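Local coordinates for NAD-dependent protein deacylase 2 (Archaeoglobus fulgidus, PDB 4TWJ) that removes acetyl and longer acyl groups from protein lysines with NAD as co-substrate, acting among others on the archaeal chromatin protein Alba, at residues E77-P80 against A81-A84; E131-W135 against S136-E140; V162-F165 against G166-L169; E219-M222 against A223-I226. All coordinates share one frame; numbering follows the deposited sequence.

In the fold
The four contacts span both domains of the sirtuin fold. Interactions 1 and 4 belong to the Rossmann-type domain, their centres 24 Å apart: interaction 1 lies near NAD-binding Ile26 and Ala235, while interaction 4 contains NAD-binding Glu219 and lies near Ser193. Interaction 2 lies in the zinc-binding module beside Cys150, its centre 39 Å from that of interaction 4. Interaction 3 holds the segment that grips the bound peptide, and the side chain of Val163 is about 4 Å from that of His118, the predicted proton acceptor; this contact's nearest atoms are about 9 Å from interaction 2 and about 15 Å from interactions 1 and 4. Trp135 and Met222 also pack on the peptide.

Interaction 1. Residues E77-P80 against A81-A84; sequences EPNP and AHYA
Asn79 and His82 exchange bonds across the first turn of helix 80-90 and form a capping box. The asparagine amide is folded back over the helix start because CG sits between the backbone N and the carbonyl carbon (chi1 63°), which places OD1 2.9 Å from Ala81 N in the plane of its own carbonyl. His82 N, at 3.4 Å from the same Asn79 OD1, adds a weak second bond. In return Asn79 N gives its hydrogen to His82 ND1 at 3.3 Å in a nearly straight bond (165°), coming in slightly tilted from the imidazole plane. The amide and the imidazole cross obliquely, their planes 40° apart. Behind the cap, Tyr83 N reaches Asn79 O at 3.2 Å and Ala84 N reaches Pro80 O at 2.9 Å, the first regular helical bonds.

The side formed by Asn79, Ala81 and His82 is tightly packed: Asn79 ND2 bonds to Ile26 O, His82 meets His106 edge-to-face, and Ala81 lies against Ile26 and Ala235, both NAD-binding residues. The other flank is looser and more exposed. There Tyr83 CE2 rests on Pro78 CB at 3.8 Å, the two side chains crossing obliquely, and a water at the in-plane edge of the phenol joins Pro78 O (2.8 Å) to Tyr83 OH (2.7 Å).

The chemistry thus satisfies amide hydrogens that a helix start leaves without carbonyl partners. Because His82 ND1 accepts from a backbone N-H, the ring is likely to carry its proton on NE2, and the ND2 bond to Ile26 O ties the cap to the NAD-binding loop.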
ATOM      1  N   GLU A  77       1.857   9.777  10.916  1.00 32.11           N
ATOM      2  CA  GLU A  77       2.085   8.545  11.671  1.00 31.20           C
ATOM      3  C   GLU A  77       0.916   7.580  11.459  1.00 29.01           C
ATOM      4  O   GLU A  77      -0.136   7.990  10.969  1.00 28.02           O
ATOM      5  CB  GLU A  77       2.258   8.872  13.155  1.00 32.64           C
ATOM      6  CG  GLU A  77       3.588   9.540  13.470  1.00 33.99           C
ATOM      7  CD  GLU A  77       3.765   9.854  14.941  1.00 35.16           C
ATOM      8  OE1 GLU A  77       4.911   9.758  15.430  1.00 36.94           O
ATOM      9  OE2 GLU A  77       2.765  10.199  15.607  1.00 36.13           O
ATOM     10  N   PRO A  78       1.094   6.295  11.820  1.00 27.27           N
ATOM     11  CA  PRO A  78       0.018   5.324  11.594  1.00 26.04           C
ATOM     12  C   PRO A  78      -1.315   5.696  12.257  1.00 25.06           C
ATOM     13  O   PRO A  78      -1.333   6.265  13.350  1.00 25.35           O
ATOM     14  CB  PRO A  78       0.572   4.032  12.202  1.00 26.17           C
ATOM     15  CG  PRO A  78       2.049   4.190  12.172  1.00 26.68           C
ATOM     16  CD  PRO A  78       2.313   5.656  12.349  1.00 26.94           C
ATOM     17  N   ASN A  79      -2.410   5.382  11.571  1.00 23.25           N
ATOM     18  CA  ASN A  79      -3.766   5.588  12.069  1.00 22.48           C
ATOM     19  C   ASN A  79      -4.373   4.251  12.530  1.00 21.58           C
ATOM     20  O   ASN A  79      -3.736   3.207  12.376  1.00 21.21           O
ATOM     21  CB  ASN A  79      -4.625   6.276  10.990  1.00 22.53           C
ATOM     22  CG  ASN A  79      -4.798   5.434   9.733  1.00 22.51           C
ATOM     23  OD1 ASN A  79      -5.213   4.279   9.794  1.00 21.66           O
ATOM     24  ND2 ASN A  79      -4.498   6.027   8.580  1.00 22.67           N
ATOM     25  N   PRO A  80      -5.593   4.278  13.106  1.00 20.70           N
ATOM     26  CA  PRO A  80      -6.210   3.046  13.622  1.00 20.11           C
ATOM     27  C   PRO A  80      -6.376   1.905  12.613  1.00 19.48           C
ATOM     28  O   PRO A  80      -6.412   0.744  13.020  1.00 19.52           O
ATOM     29  CB  PRO A  80      -7.573   3.529  14.119  1.00 20.33           C
ATOM     30  CG  PRO A  80      -7.322   4.938  14.531  1.00 20.62           C
ATOM     31  CD  PRO A  80      -6.393   5.464  13.476  1.00 20.80           C
ATOM     32  N   ALA A  81      -6.468   2.217  11.321  1.00 18.82           N
ATOM     33  CA  ALA A  81      -6.530   1.168  10.295  1.00 18.07           C
ATOM     34  C   ALA A  81      -5.216   0.386  10.228  1.00 17.45           C
ATOM     35  O   ALA A  81      -5.224  -0.844  10.129  1.00 17.14           O
ATOM     36  CB  ALA A  81      -6.877   1.756   8.936  1.00 18.29           C
ATOM     37  N   HIS A  82      -4.090   1.095  10.294  1.00 16.75           N
ATOM     38  CA  HIS A  82      -2.779   0.450  10.304  1.00 16.88           C
ATOM     39  C   HIS A  82      -2.606  -0.409  11.551  1.00 16.83           C
ATOM     40  O   HIS A  82      -2.094  -1.520  11.475  1.00 16.05           O
ATOM     41  CB  HIS A  82      -1.648   1.477  10.235  1.00 17.03           C
ATOM     42  CG  HIS A  82      -1.615   2.263   8.962  1.00 17.22           C
ATOM     43  ND1 HIS A  82      -2.077   3.557   8.878  1.00 17.54           N
ATOM     44  CD2 HIS A  82      -1.166   1.945   7.726  1.00 17.46           C
ATOM     45  CE1 HIS A  82      -1.918   4.003   7.645  1.00 17.48           C
ATOM     46  NE2 HIS A  82      -1.364   3.044   6.926  1.00 17.62           N
ATOM     47  N   TYR A  83      -3.029   0.107  12.701  1.00 17.33           N
ATOM     48  CA  TYR A  83      -2.899  -0.647  13.946  1.00 17.69           C
ATOM     49  C   TYR A  83      -3.805  -1.878  13.960  1.00 17.04           C
ATOM     50  O   TYR A  83      -3.411  -2.925  14.470  1.00 17.24           O
ATOM     51  CB  TYR A  83      -3.164   0.244  15.161  1.00 18.60           C
ATOM     52  CG  TYR A  83      -2.042   1.225  15.413  1.00 19.42           C
ATOM     53  CD1 TYR A  83      -0.773   0.776  15.766  1.00 20.00           C
ATOM     54  CD2 TYR A  83      -2.244   2.598  15.287  1.00 20.22           C
ATOM     55  CE1 TYR A  83       0.264   1.663  15.988  1.00 20.56           C
ATOM     56  CE2 TYR A  83      -1.213   3.491  15.513  1.00 20.72           C
ATOM     57  CZ  TYR A  83       0.038   3.019  15.861  1.00 20.88           C
ATOM     58  OH  TYR A  83       1.070   3.899  16.086  1.00 22.16           O
ATOM     59  N   ALA A  84      -4.999  -1.753  13.387  1.00 16.31           N
ATOM     60  CA  ALA A  84      -5.918  -2.890  13.286  1.00 15.84           C
ATOM     61  C   ALA A  84      -5.320  -4.007  12.435  1.00 15.37           C
ATOM     62  O   ALA A  84      -5.380  -5.180  12.806  1.00 15.22           O
ATOM     63  CB  ALA A  84      -7.255  -2.448  12.718  1.00 15.91           C
TER
HETATM   64  O   HOH W   1       0.389   6.459  15.547  1.00 34.25           O

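Interaction 2. Residues E131-W135 against S136-E140; sequences ETYDW and SEFVE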
ATOM      1  N   GLU A 131      25.561   7.018  -6.397  1.00 17.16           N
ATOM      2  CA  GLU A 131      25.683   7.119  -4.944  1.00 16.67           C
ATOM      3  C   GLU A 131      24.370   6.695  -4.288  1.00 16.28           C
ATOM      4  O   GLU A 131      23.294   6.974  -4.820  1.00 16.78           O
ATOM      5  CB  GLU A 131      26.015   8.558  -4.543  1.00 16.84           C
ATOM      6  CG  GLU A 131      26.531   8.727  -3.127  1.00 17.14           C
ATOM      7  CD  GLU A 131      27.942   8.195  -2.919  1.00 17.32           C
ATOM      8  OE1 GLU A 131      28.567   7.682  -3.866  1.00 17.30           O
ATOM      9  OE2 GLU A 131      28.433   8.290  -1.781  1.00 17.53           O
ATOM     10  N   THR A 132      24.460   6.026  -3.141  1.00 15.52           N
ATOM     11  CA  THR A 132      23.272   5.572  -2.416  1.00 15.27           C
ATOM     12  C   THR A 132      23.060   6.364  -1.130  1.00 14.66           C
ATOM     13  O   THR A 132      24.017   6.840  -0.515  1.00 14.78           O
ATOM     14  CB  THR A 132      23.342   4.068  -2.086  1.00 15.65           C
ATOM     15  OG1 THR A 132      24.425   3.819  -1.182  1.00 16.21           O
ATOM     16  CG2 THR A 132      23.543   3.261  -3.352  1.00 15.73           C
ATOM     17  N   TYR A 133      21.794   6.508  -0.743  1.00 14.06           N
ATOM     18  CA  TYR A 133      21.403   7.310   0.413  1.00 13.63           C
ATOM     19  C   TYR A 133      20.297   6.648   1.214  1.00 13.61           C
ATOM     20  O   TYR A 133      19.503   5.874   0.674  1.00 13.58           O
ATOM     21  CB  TYR A 133      20.886   8.681  -0.033  1.00 13.31           C
ATOM     22  CG  TYR A 133      21.923   9.521  -0.724  1.00 13.01           C
ATOM     23  CD1 TYR A 133      22.099   9.451  -2.103  1.00 13.02           C
ATOM     24  CD2 TYR A 133      22.737  10.384   0.003  1.00 13.08           C
ATOM     25  CE1 TYR A 133      23.062  10.216  -2.738  1.00 12.99           C
ATOM     26  CE2 TYR A 133      23.699  11.150  -0.622  1.00 12.98           C
ATOM     27  CZ  TYR A 133      23.862  11.062  -1.987  1.00 13.10           C
ATOM     28  OH  TYR A 133      24.830  11.829  -2.593  1.00 13.55           O
ATOM     29  N   ASP A 134      20.251   6.981   2.502  1.00 13.71           N
ATOM     30  CA  ASP A 134      19.097   6.723   3.348  1.00 14.35           C
ATOM     31  C   ASP A 134      18.260   7.989   3.419  1.00 13.76           C
ATOM     32  O   ASP A 134      18.799   9.098   3.399  1.00 13.24           O
ATOM     33  CB  ASP A 134      19.535   6.351   4.763  1.00 15.16           C
ATOM     34  CG  ASP A 134      20.335   5.074   4.808  1.00 16.32           C
ATOM     35  OD1 ASP A 134      21.380   5.054   5.486  1.00 18.28           O
ATOM     36  OD2 ASP A 134      19.927   4.085   4.170  1.00 17.46           O
ATOM     37  N   TRP A 135      16.947   7.819   3.529  1.00 13.68           N
ATOM     38  CA  TRP A 135      16.019   8.946   3.627  1.00 13.80           C
ATOM     39  C   TRP A 135      16.335   9.874   4.806  1.00 13.48           C
ATOM     40  O   TRP A 135      16.133  11.084   4.716  1.00 13.03           O
ATOM     41  CB  TRP A 135      14.582   8.433   3.728  1.00 14.30           C
ATOM     42  CG  TRP A 135      13.545   9.507   3.812  1.00 15.13           C
ATOM     43  CD1 TRP A 135      12.619   9.668   4.796  1.00 15.54           C
ATOM     44  CD2 TRP A 135      13.327  10.572   2.878  1.00 15.49           C
ATOM     45  NE1 TRP A 135      11.832  10.761   4.536  1.00 16.00           N
ATOM     46  CE2 TRP A 135      12.245  11.336   3.363  1.00 15.72           C
ATOM     47  CE3 TRP A 135      13.936  10.951   1.677  1.00 15.91           C
ATOM     48  CZ2 TRP A 135      11.760  12.463   2.691  1.00 16.02           C
ATOM     49  CZ3 TRP A 135      13.455  12.072   1.010  1.00 16.21           C
ATOM     50  CH2 TRP A 135      12.378  12.813   1.521  1.00 15.99           C
ATOM     51  N   SER A 136      16.846   9.301   5.894  1.00 13.59           N
ATOM     52  CA  SER A 136      17.266  10.077   7.067  1.00 13.81           C
ATOM     53  C   SER A 136      18.272  11.183   6.738  1.00 13.66           C
ATOM     54  O   SER A 136      18.377  12.161   7.481  1.00 14.04           O
ATOM     55  CB  SER A 136      17.863   9.151   8.130  1.00 14.12           C
ATOM     56  OG  SER A 136      19.036   8.517   7.655  1.00 14.71           O
ATOM     57  N   GLU A 137      19.008  11.023   5.639  1.00 13.52           N
ATOM     58  CA  GLU A 137      20.004  12.008   5.216  1.00 13.67           C
ATOM     59  C   GLU A 137      19.373  13.246   4.571  1.00 13.70           C
ATOM     60  O   GLU A 137      19.980  14.318   4.558  1.00 13.89           O
ATOM     61  CB  GLU A 137      21.009  11.368   4.255  1.00 14.02           C
ATOM     62  CG  GLU A 137      21.675  10.124   4.816  1.00 14.18           C
ATOM     63  CD  GLU A 137      22.714   9.553   3.881  1.00 14.51           C
ATOM     64  OE1 GLU A 137      23.757  10.206   3.709  1.00 14.87           O
ATOM     65  OE2 GLU A 137      22.501   8.463   3.322  1.00 14.52           O
ATOM     66  N   PHE A 138      18.161  13.100   4.037  1.00 13.46           N
ATOM     67  CA  PHE A 138      17.501  14.178   3.297  1.00 13.40           C
ATOM     68  C   PHE A 138      16.316  14.803   4.019  1.00 14.06           C
ATOM     69  O   PHE A 138      15.903  15.911   3.676  1.00 14.11           O
ATOM     70  CB  PHE A 138      16.985  13.650   1.958  1.00 12.99           C
ATOM     71  CG  PHE A 138      18.066  13.314   0.980  1.00 12.63           C
ATOM     72  CD1 PHE A 138      18.925  14.297   0.517  1.00 12.57           C
ATOM     73  CD2 PHE A 138      18.201  12.023   0.487  1.00 12.50           C
ATOM     74  CE1 PHE A 138      19.912  13.996  -0.399  1.00 12.48           C
ATOM     75  CE2 PHE A 138      19.185  11.720  -0.431  1.00 12.49           C
ATOM     76  CZ  PHE A 138      20.045  12.705  -0.869  1.00 12.39           C
ATOM     77  N   VAL A 139      15.757  14.094   4.994  1.00 15.04           N
ATOM     78  CA  VAL A 139      14.440  14.446   5.522  1.00 15.98           C
ATOM     79  C   VAL A 139      14.379  15.849   6.148  1.00 16.85           C
ATOM     80  O   VAL A 139      13.386  16.555   5.965  1.00 17.07           O
ATOM     81  CB  VAL A 139      13.909  13.364   6.497  1.00 16.29           C
ATOM     82  CG1 VAL A 139      14.755  13.290   7.763  1.00 16.38           C
ATOM     83  CG2 VAL A 139      12.437  13.609   6.819  1.00 16.59           C
ATOM     84  N   GLU A 140      15.430  16.262   6.858  1.00 18.16           N
ATOM     85  CA  GLU A 140      15.457  17.610   7.442  1.00 19.36           C
ATOM     86  C   GLU A 140      15.351  18.681   6.357  1.00 19.20           C
ATOM     87  O   GLU A 140      14.464  19.534   6.410  1.00 19.35           O
ATOM     88  CB  GLU A 140      16.717  17.851   8.284  1.00 20.63           C
ATOM     89  CG  GLU A 140      16.700  19.199   8.999  1.00 21.89           C
ATOM     90  CD  GLU A 140      17.989  19.532   9.727  1.00 23.09           C
ATOM     91  OE1 GLU A 140      18.174  20.721  10.067  1.00 25.12           O
ATOM     92  OE2 GLU A 140      18.814  18.627   9.966  1.00 23.96           O
TER
HETATM   93  O   HOH W   2      24.668   6.635   2.821  1.00 25.59           O
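Glu137 OE2 is held by two donors. Asp134 N reaches it at 2.8 Å in an almost straight bond (168°), on the anti side, slightly out of the carboxylate plane, and a water 2.9 Å from Glu137 OE2 gives it a second hydrogen while bonding weakly to Thr132 O. Asp134 OD1 stands 4.2 Å from Glu137 OE2, a like-charge approach that is probably eased by the salt bridge from Asp134 OD2 to Lys123. The turn is closed in the other direction by Glu137 N, 3.0 Å from Asp134 O.

On the buried side Phe138 CE2 presses on Tyr133 CB at 3.5 Å, while Phe138 CZ lies over one face of the phenol toward its rim, the ring planes 48° apart. An alanine in place of Tyr133 would probably leave Phe138 without the ring that its CE2 and CZ pack on and Arg151 N without its acceptor, opening a gap beside Cys150. Further along, Val139 CB makes a CH-pi contact over the indole, 4.2 Å from the centroid of the Trp135 five-membered ring. The indole also packs on the modified side chain of the bound peptide.

A strand of a three-stranded antiparallel sheet turning into a short helix, with Tyr133 against the zinc ligand Cys150, is typical of the sirtuin zinc module.

Interaction 3. Residues V162-F165 against G166-L169; sequences VVLF and GEPL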
ATOM      1  N   VAL A 162      11.438   3.982  -5.208  1.00 13.86           N
ATOM      2  CA  VAL A 162      10.002   3.889  -5.363  1.00 13.80           C
ATOM      3  C   VAL A 162       9.761   3.555  -6.823  1.00 13.60           C
ATOM      4  O   VAL A 162      10.471   4.049  -7.701  1.00 14.02           O
ATOM      5  CB  VAL A 162       9.336   5.235  -5.014  1.00 14.27           C
ATOM      6  CG1 VAL A 162       7.894   5.301  -5.511  1.00 14.51           C
ATOM      7  CG2 VAL A 162       9.402   5.476  -3.513  1.00 14.38           C
ATOM      8  N   VAL A 163       8.770   2.712  -7.082  1.00 12.73           N
ATOM      9  CA  VAL A 163       8.352   2.430  -8.445  1.00 12.42           C
ATOM     10  C   VAL A 163       7.491   3.597  -8.913  1.00 12.25           C
ATOM     11  O   VAL A 163       6.391   3.801  -8.403  1.00 12.27           O
ATOM     12  CB  VAL A 163       7.537   1.125  -8.527  1.00 12.43           C
ATOM     13  CG1 VAL A 163       7.094   0.862  -9.962  1.00 12.35           C
ATOM     14  CG2 VAL A 163       8.355  -0.045  -8.000  1.00 12.32           C
ATOM     15  N   LEU A 164       8.000   4.371  -9.870  1.00 12.36           N
ATOM     16  CA  LEU A 164       7.216   5.433 -10.482  1.00 12.42           C
ATOM     17  C   LEU A 164       6.394   4.844 -11.615  1.00 12.37           C
ATOM     18  O   LEU A 164       6.694   3.755 -12.103  1.00 11.69           O
ATOM     19  CB  LEU A 164       8.127   6.530 -11.036  1.00 12.80           C
ATOM     20  CG  LEU A 164       9.017   7.217 -10.002  1.00 12.97           C
ATOM     21  CD1 LEU A 164       9.901   8.254 -10.680  1.00 13.11           C
ATOM     22  CD2 LEU A 164       8.177   7.849  -8.908  1.00 13.08           C
ATOM     23  N   PHE A 165       5.360   5.562 -12.037  1.00 12.44           N
ATOM     24  CA  PHE A 165       4.597   5.137 -13.207  1.00 12.66           C
ATOM     25  C   PHE A 165       5.543   4.977 -14.394  1.00 12.72           C
ATOM     26  O   PHE A 165       6.441   5.795 -14.599  1.00 12.72           O
ATOM     27  CB  PHE A 165       3.461   6.115 -13.513  1.00 12.88           C
ATOM     28  CG  PHE A 165       2.288   5.976 -12.583  1.00 13.26           C
ATOM     29  CD1 PHE A 165       1.274   5.069 -12.859  1.00 13.32           C
ATOM     30  CD2 PHE A 165       2.204   6.734 -11.422  1.00 13.53           C
ATOM     31  CE1 PHE A 165       0.196   4.924 -12.000  1.00 13.53           C
ATOM     32  CE2 PHE A 165       1.127   6.597 -10.560  1.00 13.72           C
ATOM     33  CZ  PHE A 165       0.120   5.688 -10.847  1.00 13.70           C
ATOM     34  N   GLY A 166       5.371   3.887 -15.135  1.00 12.78           N
ATOM     35  CA  GLY A 166       6.234   3.570 -16.268  1.00 12.92           C
ATOM     36  C   GLY A 166       7.425   2.684 -15.940  1.00 13.20           C
ATOM     37  O   GLY A 166       8.179   2.317 -16.842  1.00 13.67           O
ATOM     38  N   GLU A 167       7.595   2.328 -14.666  1.00 13.30           N
ATOM     39  CA  GLU A 167       8.659   1.415 -14.246  1.00 13.49           C
ATOM     40  C   GLU A 167       8.094   0.043 -13.898  1.00 13.41           C
ATOM     41  O   GLU A 167       6.971  -0.057 -13.412  1.00 13.28           O
ATOM     42  CB  GLU A 167       9.390   1.957 -13.017  1.00 13.83           C
ATOM     43  CG  GLU A 167      10.094   3.280 -13.240  1.00 14.20           C
ATOM     44  CD  GLU A 167      11.077   3.601 -12.133  1.00 14.42           C
ATOM     45  OE1 GLU A 167      12.298   3.423 -12.346  1.00 15.33           O
ATOM     46  OE2 GLU A 167      10.631   4.012 -11.046  1.00 14.25           O
ATOM     47  N   PRO A 168       8.888  -1.020 -14.113  1.00 13.61           N
ATOM     48  CA  PRO A 168       8.463  -2.340 -13.660  1.00 13.65           C
ATOM     49  C   PRO A 168       8.600  -2.468 -12.147  1.00 13.61           C
ATOM     50  O   PRO A 168       9.354  -1.716 -11.522  1.00 13.62           O
ATOM     51  CB  PRO A 168       9.442  -3.278 -14.371  1.00 13.81           C
ATOM     52  CG  PRO A 168      10.682  -2.473 -14.506  1.00 13.93           C
ATOM     53  CD  PRO A 168      10.230  -1.053 -14.723  1.00 13.81           C
ATOM     54  N   LEU A 169       7.871  -3.407 -11.557  1.00 13.76           N
ATOM     55  CA  LEU A 169       7.905  -3.589 -10.110  1.00 13.73           C
ATOM     56  C   LEU A 169       9.063  -4.499  -9.731  1.00 14.19           C
ATOM     57  O   LEU A 169       9.529  -5.279 -10.564  1.00 14.49           O
ATOM     58  CB  LEU A 169       6.594  -4.193  -9.604  1.00 13.54           C
ATOM     59  CG  LEU A 169       5.441  -3.208  -9.403  1.00 13.46           C
ATOM     60  CD1 LEU A 169       5.029  -2.527 -10.697  1.00 13.48           C
ATOM     61  CD2 LEU A 169       4.262  -3.935  -8.773  1.00 13.42           C
TER
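The flat carboxylate of Glu167 meets the backbone of Leu164 through OE2, whose anti lone pair, facing away from OE1, accepts from Leu164 N at 2.9 Å and an angle of 170°. Leu164 CB lies 3.6 Å from that same Glu167 OE2, the two side chains running side by side in the same direction. The backbone carbonyl of Leu164 is a second flat group, and Glu167 N meets Leu164 O at 3.1 Å, tilted 31° from the carbonyl plane. Glu167 therefore grips Leu164 with both main chain and side chain. Val162 O and Glu167 OE2, two acceptors 3.3 Å apart, share Lys159 NZ, which probably eases their approach: it makes a hydrogen bond to the first and a salt bridge to the second.

The turn from Leu164 to Glu167 is type II; at Gly166 (phi 92°) a side chain would clash with Phe165 O. In sirtuins this segment is one side of the substrate cleft, where the bound peptide lies as a strand: Gly166 and Glu167 bond to its backbone, Val163 O accepts from its modified side chain, and Phe165 packs on that side chain. Beyond the turn, Val163 CG1 touches Leu169 CD1 at 4.0 Å, and Leu169 also packs on the modified side chain.

Interaction 4. Residues E219-M222 against A223-I226; sequences EPTM and ADPI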
ATOM      1  N   GLU A 219     -15.388   5.108  -1.035  1.00 24.13           N
ATOM      2  CA  GLU A 219     -16.263   5.217  -2.204  1.00 25.82           C
ATOM      3  C   GLU A 219     -16.283   3.917  -3.003  1.00 25.53           C
ATOM      4  O   GLU A 219     -15.416   3.064  -2.814  1.00 24.24           O
ATOM      5  CB  GLU A 219     -15.787   6.355  -3.107  1.00 27.38           C
ATOM      6  CG  GLU A 219     -15.538   7.665  -2.374  1.00 28.96           C
ATOM      7  CD  GLU A 219     -15.207   8.812  -3.305  1.00 30.50           C
ATOM      8  OE1 GLU A 219     -15.487   9.970  -2.932  1.00 32.09           O
ATOM      9  OE2 GLU A 219     -14.672   8.566  -4.408  1.00 32.13           O
ATOM     10  N   PRO A 220     -17.272   3.761  -3.903  1.00 25.82           N
ATOM     11  CA  PRO A 220     -17.279   2.586  -4.772  1.00 25.79           C
ATOM     12  C   PRO A 220     -16.109   2.555  -5.755  1.00 25.61           C
ATOM     13  O   PRO A 220     -15.523   3.595  -6.067  1.00 26.09           O
ATOM     14  CB  PRO A 220     -18.608   2.709  -5.533  1.00 25.97           C
ATOM     15  CG  PRO A 220     -19.456   3.598  -4.695  1.00 26.05           C
ATOM     16  CD  PRO A 220     -18.502   4.561  -4.058  1.00 25.93           C
ATOM     17  N   THR A 221     -15.768   1.354  -6.207  1.00 25.47           N
ATOM     18  CA  THR A 221     -14.787   1.156  -7.267  1.00 25.44           C
ATOM     19  C   THR A 221     -15.447   0.351  -8.377  1.00 25.72           C
ATOM     20  O   THR A 221     -16.470  -0.300  -8.160  1.00 25.48           O
ATOM     21  CB  THR A 221     -13.540   0.388  -6.772  1.00 25.30           C
ATOM     22  OG1 THR A 221     -13.842  -1.006  -6.637  1.00 24.64           O
ATOM     23  CG2 THR A 221     -13.057   0.933  -5.439  1.00 25.43           C
ATOM     24  N   MET A 222     -14.848   0.374  -9.563  1.00 26.49           N
ATOM     25  CA  MET A 222     -15.345  -0.426 -10.680  1.00 26.60           C
ATOM     26  C   MET A 222     -15.155  -1.929 -10.445  1.00 24.45           C
ATOM     27  O   MET A 222     -15.765  -2.740 -11.139  1.00 23.61           O
ATOM     28  CB  MET A 222     -14.662  -0.006 -11.988  1.00 28.84           C
ATOM     29  CG  MET A 222     -14.974   1.414 -12.437  1.00 30.64           C
ATOM     30  SD  MET A 222     -16.650   1.633 -13.070  1.00 33.58           S
ATOM     31  CE  MET A 222     -17.559   2.086 -11.593  1.00 33.30           C
ATOM     32  N   ALA A 223     -14.317  -2.295  -9.472  1.00 22.05           N
ATOM     33  CA  ALA A 223     -14.072  -3.698  -9.131  1.00 20.90           C
ATOM     34  C   ALA A 223     -15.040  -4.251  -8.079  1.00 19.82           C
ATOM     35  O   ALA A 223     -15.027  -5.446  -7.800  1.00 19.34           O
ATOM     36  CB  ALA A 223     -12.639  -3.875  -8.653  1.00 20.69           C
ATOM     37  N   ASP A 224     -15.888  -3.398  -7.510  1.00 19.15           N
ATOM     38  CA  ASP A 224     -16.819  -3.827  -6.454  1.00 19.13           C
ATOM     39  C   ASP A 224     -17.585  -5.130  -6.746  1.00 18.74           C
ATOM     40  O   ASP A 224     -17.741  -5.956  -5.846  1.00 18.39           O
ATOM     41  CB  ASP A 224     -17.815  -2.709  -6.116  1.00 19.34           C
ATOM     42  CG  ASP A 224     -17.182  -1.564  -5.345  1.00 19.68           C
ATOM     43  OD1 ASP A 224     -15.986  -1.640  -4.988  1.00 19.66           O
ATOM     44  OD2 ASP A 224     -17.888  -0.564  -5.099  1.00 20.16           O
ATOM     45  N   PRO A 225     -18.054  -5.332  -7.995  1.00 18.67           N
ATOM     46  CA  PRO A 225     -18.837  -6.550  -8.261  1.00 18.57           C
ATOM     47  C   PRO A 225     -18.167  -7.892  -7.931  1.00 18.39           C
ATOM     48  O   PRO A 225     -18.871  -8.881  -7.729  1.00 19.00           O
ATOM     49  CB  PRO A 225     -19.127  -6.455  -9.762  1.00 18.79           C
ATOM     50  CG  PRO A 225     -19.163  -4.993 -10.028  1.00 18.78           C
ATOM     51  CD  PRO A 225     -18.098  -4.404  -9.142  1.00 18.95           C
ATOM     52  N   ILE A 226     -16.836  -7.941  -7.868  1.00 18.14           N
ATOM     53  CA  ILE A 226     -16.148  -9.208  -7.585  1.00 17.73           C
ATOM     54  C   ILE A 226     -16.086  -9.540  -6.091  1.00 17.30           C
ATOM     55  O   ILE A 226     -15.692 -10.646  -5.721  1.00 17.42           O
ATOM     56  CB  ILE A 226     -14.711  -9.253  -8.174  1.00 17.79           C
ATOM     57  CG1 ILE A 226     -13.726  -8.415  -7.340  1.00 17.86           C
ATOM     58  CG2 ILE A 226     -14.718  -8.826  -9.638  1.00 17.88           C
ATOM     59  CD1 ILE A 226     -12.279  -8.588  -7.752  1.00 18.05           C
TER
HETATM   60  O   HOH W   3     -15.264   0.141  -2.837  1.00 18.63           O
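Thr221 OG1 sits between its own backbone N and carbonyl carbon (chi1 76°), and Asp224 CG is anti to its carbonyl carbon (chi1 -73°); together these torsions bring hydroxyl and carboxylate against each other, the side chains crossing at about a right angle. Thr221 OG1 donates to Asp224 OD1 at 2.8 Å, arriving 56° out of the carboxylate plane. The backbone joins in: Thr221 N bonds to Asp224 OD2 at 3.1 Å, also from above the plane, and makes a weaker bond of 3.2 Å to Asp224 OD1. OG1 itself accepts a weak bond from Ala223 N.

The main chain folds round this pair as a type I turn, with Asp224 N at 3.2 Å from Thr221 O, and runs on into a short 3-10 segment. Pro220 CB closes against Asp224 OD2 at 3.4 Å. A water bridges Asp224 OD1 (2.9 Å) and Glu219 O (2.9 Å), tying the turn to a residue of the NAD-binding site; Thr221 also lies near Ser193 of that site. A leucine at Asp224 would probably leave Thr221 N and OG1 without their acceptor, drop one partner of the water and free the hydroxyl to turn.

OD1 thus collects the hydroxyl, the water and a weak share of the amide hydrogen, while OD2 takes the stronger amide bond. Such a spread of donors over both oxygens is likely to favour an ionised aspartate.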